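Local structure of pyroglutatmate porin OpdO (Pseudomonas aeruginosa, 3SZV) at residues N298-G303 with R334-D339. The protein probably acts as an outer-membrane porin, a beta-barrel channel of the OprD family that lets small solutes, carboxylates among them, cross the outer membrane. Sequence-based numbering, arbitrary orientation.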
ATOM      1  N   ASN A 298      10.781  -3.848   6.035  1.00 11.69           N
ATOM      2  CA  ASN A 298      10.451  -5.089   6.721  1.00 11.87           C
ATOM      3  C   ASN A 298       8.997  -5.182   7.197  1.00 13.28           C
ATOM      4  O   ASN A 298       8.666  -5.997   8.055  1.00 14.24           O
ATOM      5  CB  ASN A 298      11.437  -5.339   7.878  1.00 13.11           C
ATOM      6  CG  ASN A 298      12.840  -5.711   7.385  1.00 13.52           C
ATOM      7  OD1 ASN A 298      13.055  -6.003   6.200  1.00 13.65           O
ATOM      8  ND2 ASN A 298      13.804  -5.719   8.308  1.00 14.00           N
ATOM      9  N   PHE A 299       8.126  -4.362   6.610  1.00 13.53           N
ATOM     10  CA  PHE A 299       6.684  -4.473   6.836  1.00 13.59           C
ATOM     11  C   PHE A 299       6.163  -5.621   5.980  1.00 12.59           C
ATOM     12  O   PHE A 299       6.284  -5.600   4.747  1.00 14.29           O
ATOM     13  CB  PHE A 299       5.989  -3.152   6.469  1.00 12.10           C
ATOM     14  CG  PHE A 299       4.499  -3.258   6.228  1.00 12.89           C
ATOM     15  CD1 PHE A 299       3.635  -3.675   7.229  1.00 14.54           C
ATOM     16  CD2 PHE A 299       3.969  -2.865   5.011  1.00 14.48           C
ATOM     17  CE1 PHE A 299       2.251  -3.741   6.995  1.00 16.86           C
ATOM     18  CE2 PHE A 299       2.596  -2.922   4.777  1.00 15.24           C
ATOM     19  CZ  PHE A 299       1.744  -3.358   5.771  1.00 15.58           C
ATOM     20  N   ILE A 300       5.605  -6.624   6.649  1.00 13.44           N
ATOM     21  CA  ILE A 300       5.188  -7.859   5.997  1.00 12.17           C
ATOM     22  C   ILE A 300       3.733  -8.206   6.345  1.00 15.58           C
ATOM     23  O   ILE A 300       2.920  -7.285   6.499  1.00 17.10           O
ATOM     24  CB  ILE A 300       6.211  -8.988   6.260  1.00 12.25           C
ATOM     25  CG1 ILE A 300       6.415  -9.242   7.758  1.00 14.16           C
ATOM     26  CG2 ILE A 300       7.537  -8.641   5.598  1.00 14.90           C
ATOM     27  CD1 ILE A 300       7.133 -10.562   8.028  1.00 15.15           C
ATOM     28  N   GLN A 301       3.374  -9.488   6.437  1.00 13.81           N
ATOM     29  CA  GLN A 301       1.952  -9.827   6.489  1.00 15.42           C
ATOM     30  C   GLN A 301       1.266  -9.267   7.721  1.00 18.25           C
ATOM     31  O   GLN A 301       0.184  -8.674   7.632  1.00 19.55           O
ATOM     32  CB  GLN A 301       1.731 -11.340   6.400  1.00 14.40           C
ATOM     33  CG  GLN A 301       0.263 -11.741   6.417  1.00 16.22           C
ATOM     34  CD  GLN A 301       0.056 -13.219   6.111  1.00 15.47           C
ATOM     35  OE1 GLN A 301       0.831 -13.834   5.375  1.00 18.30           O
ATOM     36  NE2 GLN A 301      -0.997 -13.799   6.679  1.00 17.72           N
ATOM     37  N   ILE A 302       1.891  -9.454   8.872  1.00 17.80           N
ATOM     38  CA  ILE A 302       1.297  -8.988  10.119  1.00 18.99           C
ATOM     39  C   ILE A 302       2.029  -7.763  10.659  1.00 20.25           C
ATOM     40  O   ILE A 302       1.444  -6.677  10.808  1.00 22.77           O
ATOM     41  CB  ILE A 302       1.265 -10.101  11.174  1.00 19.45           C
ATOM     42  CG1 ILE A 302       0.428 -11.284  10.663  1.00 24.86           C
ATOM     43  CG2 ILE A 302       0.698  -9.577  12.501  1.00 26.69           C
ATOM     44  CD1 ILE A 302       0.393 -12.477  11.588  1.00 32.17           C
ATOM     45  N   GLY A 303       3.318  -7.917  10.919  1.00 14.88           N
ATOM     46  CA  GLY A 303       4.064  -6.876  11.603  1.00 15.58           C
ATOM     47  C   GLY A 303       4.793  -5.874  10.735  1.00 13.71           C
ATOM     48  O   GLY A 303       5.129  -6.145   9.569  1.00 13.41           O
ATOM     49  N   ARG A 334       9.169 -15.700   3.408  1.00 14.36           N
ATOM     50  CA  ARG A 334      10.063 -14.703   3.974  1.00 14.55           C
ATOM     51  C   ARG A 334      10.076 -14.820   5.486  1.00 17.25           C
ATOM     52  O   ARG A 334       9.152 -15.360   6.091  1.00 16.70           O
ATOM     53  CB  ARG A 334       9.669 -13.289   3.533  1.00 14.81           C
ATOM     54  CG  ARG A 334       8.248 -12.915   3.889  1.00 14.71           C
ATOM     55  CD  ARG A 334       7.850 -11.563   3.319  1.00 13.58           C
ATOM     56  NE  ARG A 334       6.423 -11.373   3.510  1.00 14.83           N
ATOM     57  CZ  ARG A 334       5.693 -10.468   2.873  1.00 15.69           C
ATOM     58  NH1 ARG A 334       6.271  -9.616   2.036  1.00 16.24           N
ATOM     59  NH2 ARG A 334       4.387 -10.390   3.089  1.00 16.65           N
ATOM     60  N   TYR A 335      11.148 -14.319   6.079  1.00 15.01           N
ATOM     61  CA  TYR A 335      11.350 -14.397   7.512  1.00 14.00           C
ATOM     62  C   TYR A 335      11.975 -13.084   7.942  1.00 17.29           C
ATOM     63  O   TYR A 335      12.923 -12.597   7.307  1.00 17.26           O
ATOM     64  CB  TYR A 335      12.281 -15.563   7.841  1.00 18.19           C
ATOM     65  CG  TYR A 335      12.644 -15.688   9.302  1.00 19.50           C
ATOM     66  CD1 TYR A 335      13.841 -15.176   9.788  1.00 18.33           C
ATOM     67  CD2 TYR A 335      11.803 -16.345  10.187  1.00 20.07           C
ATOM     68  CE1 TYR A 335      14.190 -15.314  11.137  1.00 18.90           C
ATOM     69  CE2 TYR A 335      12.147 -16.488  11.533  1.00 19.30           C
ATOM     70  CZ  TYR A 335      13.331 -15.962  11.988  1.00 20.01           C
ATOM     71  OH  TYR A 335      13.651 -16.111  13.327  1.00 23.50           O
ATOM     72  N   VAL A 336      11.437 -12.505   9.010  1.00 15.31           N
ATOM     73  CA  VAL A 336      11.976 -11.280   9.567  1.00 15.22           C
ATOM     74  C   VAL A 336      12.206 -11.491  11.056  1.00 15.87           C
ATOM     75  O   VAL A 336      11.342 -12.008  11.759  1.00 16.80           O
ATOM     76  CB  VAL A 336      11.017 -10.102   9.358  1.00 13.92           C
ATOM     77  CG1 VAL A 336      11.617  -8.819   9.919  1.00 16.41           C
ATOM     78  CG2 VAL A 336      10.684  -9.929   7.875  1.00 15.89           C
ATOM     79  N   SER A 337      13.395 -11.117  11.520  1.00 16.49           N
ATOM     80  CA  SER A 337      13.755 -11.252  12.931  1.00 16.13           C
ATOM     81  C   SER A 337      14.113  -9.886  13.494  1.00 16.19           C
ATOM     82  O   SER A 337      14.947  -9.172  12.941  1.00 16.95           O
ATOM     83  CB  SER A 337      14.939 -12.212  13.064  1.00 18.65           C
ATOM     84  OG  SER A 337      15.336 -12.376  14.419  1.00 20.73           O
ATOM     85  N   GLY A 338      13.453  -9.519  14.588  1.00 15.44           N
ATOM     86  CA  GLY A 338      13.681  -8.231  15.218  1.00 17.79           C
ATOM     87  C   GLY A 338      14.201  -8.379  16.637  1.00 17.55           C
ATOM     88  O   GLY A 338      13.814  -9.294  17.367  1.00 19.62           O
ATOM     89  N   ASP A 339      15.085  -7.468  17.019  1.00 17.44           N
ATOM     90  CA  ASP A 339      15.543  -7.389  18.403  1.00 17.28           C
ATOM     91  C   ASP A 339      15.782  -5.935  18.808  1.00 17.10           C
ATOM     92  O   ASP A 339      15.431  -5.003  18.071  1.00 17.20           O
ATOM     93  CB  ASP A 339      16.761  -8.303  18.646  1.00 20.23           C
ATOM     94  CG  ASP A 339      18.042  -7.774  18.031  1.00 25.44           C
ATOM     95  OD1 ASP A 339      18.005  -6.781  17.283  1.00 24.97           O
ATOM     96  OD2 ASP A 339      19.108  -8.371  18.301  1.00 31.60           O
TER
HETATM   97  O   HOH W   1       2.523 -13.027   3.321  1.00 18.44           O
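Ile300 carries the contact, meeting both Val336 and Arg334. Its CD1 comes tip to tip with Val336 CG2, 3.6 Å apart. With chi1 at 57°, CG1 sits between the backbone N and the carbonyl carbon, while CG2 is anti to the carbonyl carbon. The two branches divide the work: the CG1 arm carries CD1 to the valine, and CG2 packs on the arginine, 3.6 Å from Arg334 NE. The valine's other methyl, CG1, touches the aliphatic start of Asn298, whose CB is 4.0 Å away.

Against Arg334 the isoleucine lies over a flat group. The arginine, extended from CG to NE, slides past Ile300 in the opposite direction; one face of its guanidinium lies against the branched carbon. Ile300 CB stands 3.6 Å above that plane, displaced toward the rim.

Polar links between the two segments are indirect, one through a water and another through Asn355. The water donates to Gln301 OE1 at 2.8 Å and accepts a weak bond from Arg334 NH2 at 3.2 Å; NE2 of the same glutamine amide bonds to Glu389 OE2. Gln301 N and Arg334 NE share an acceptor, Asn355 OD1, which ties the loop backbone and the arginine to one side chain. Within the loop, Ile300 N donates to Gly303 O at 3.0 Å, drawing the two ends of 300-303 together.

Residues 298-303 belong to the long connection between strands 271-281 and 311-320, folded inward against the barrel wall. Such inward loops are characteristic of OprD-type porins, where they narrow the channel. Strand 329-343 pairs with 311-320 on one side and 346-361 on the other. Gln314 and Ser312 of the first bind the Asn298 amide, and Glu353 of the second takes the backbone N atoms of Ile302 and Gly303.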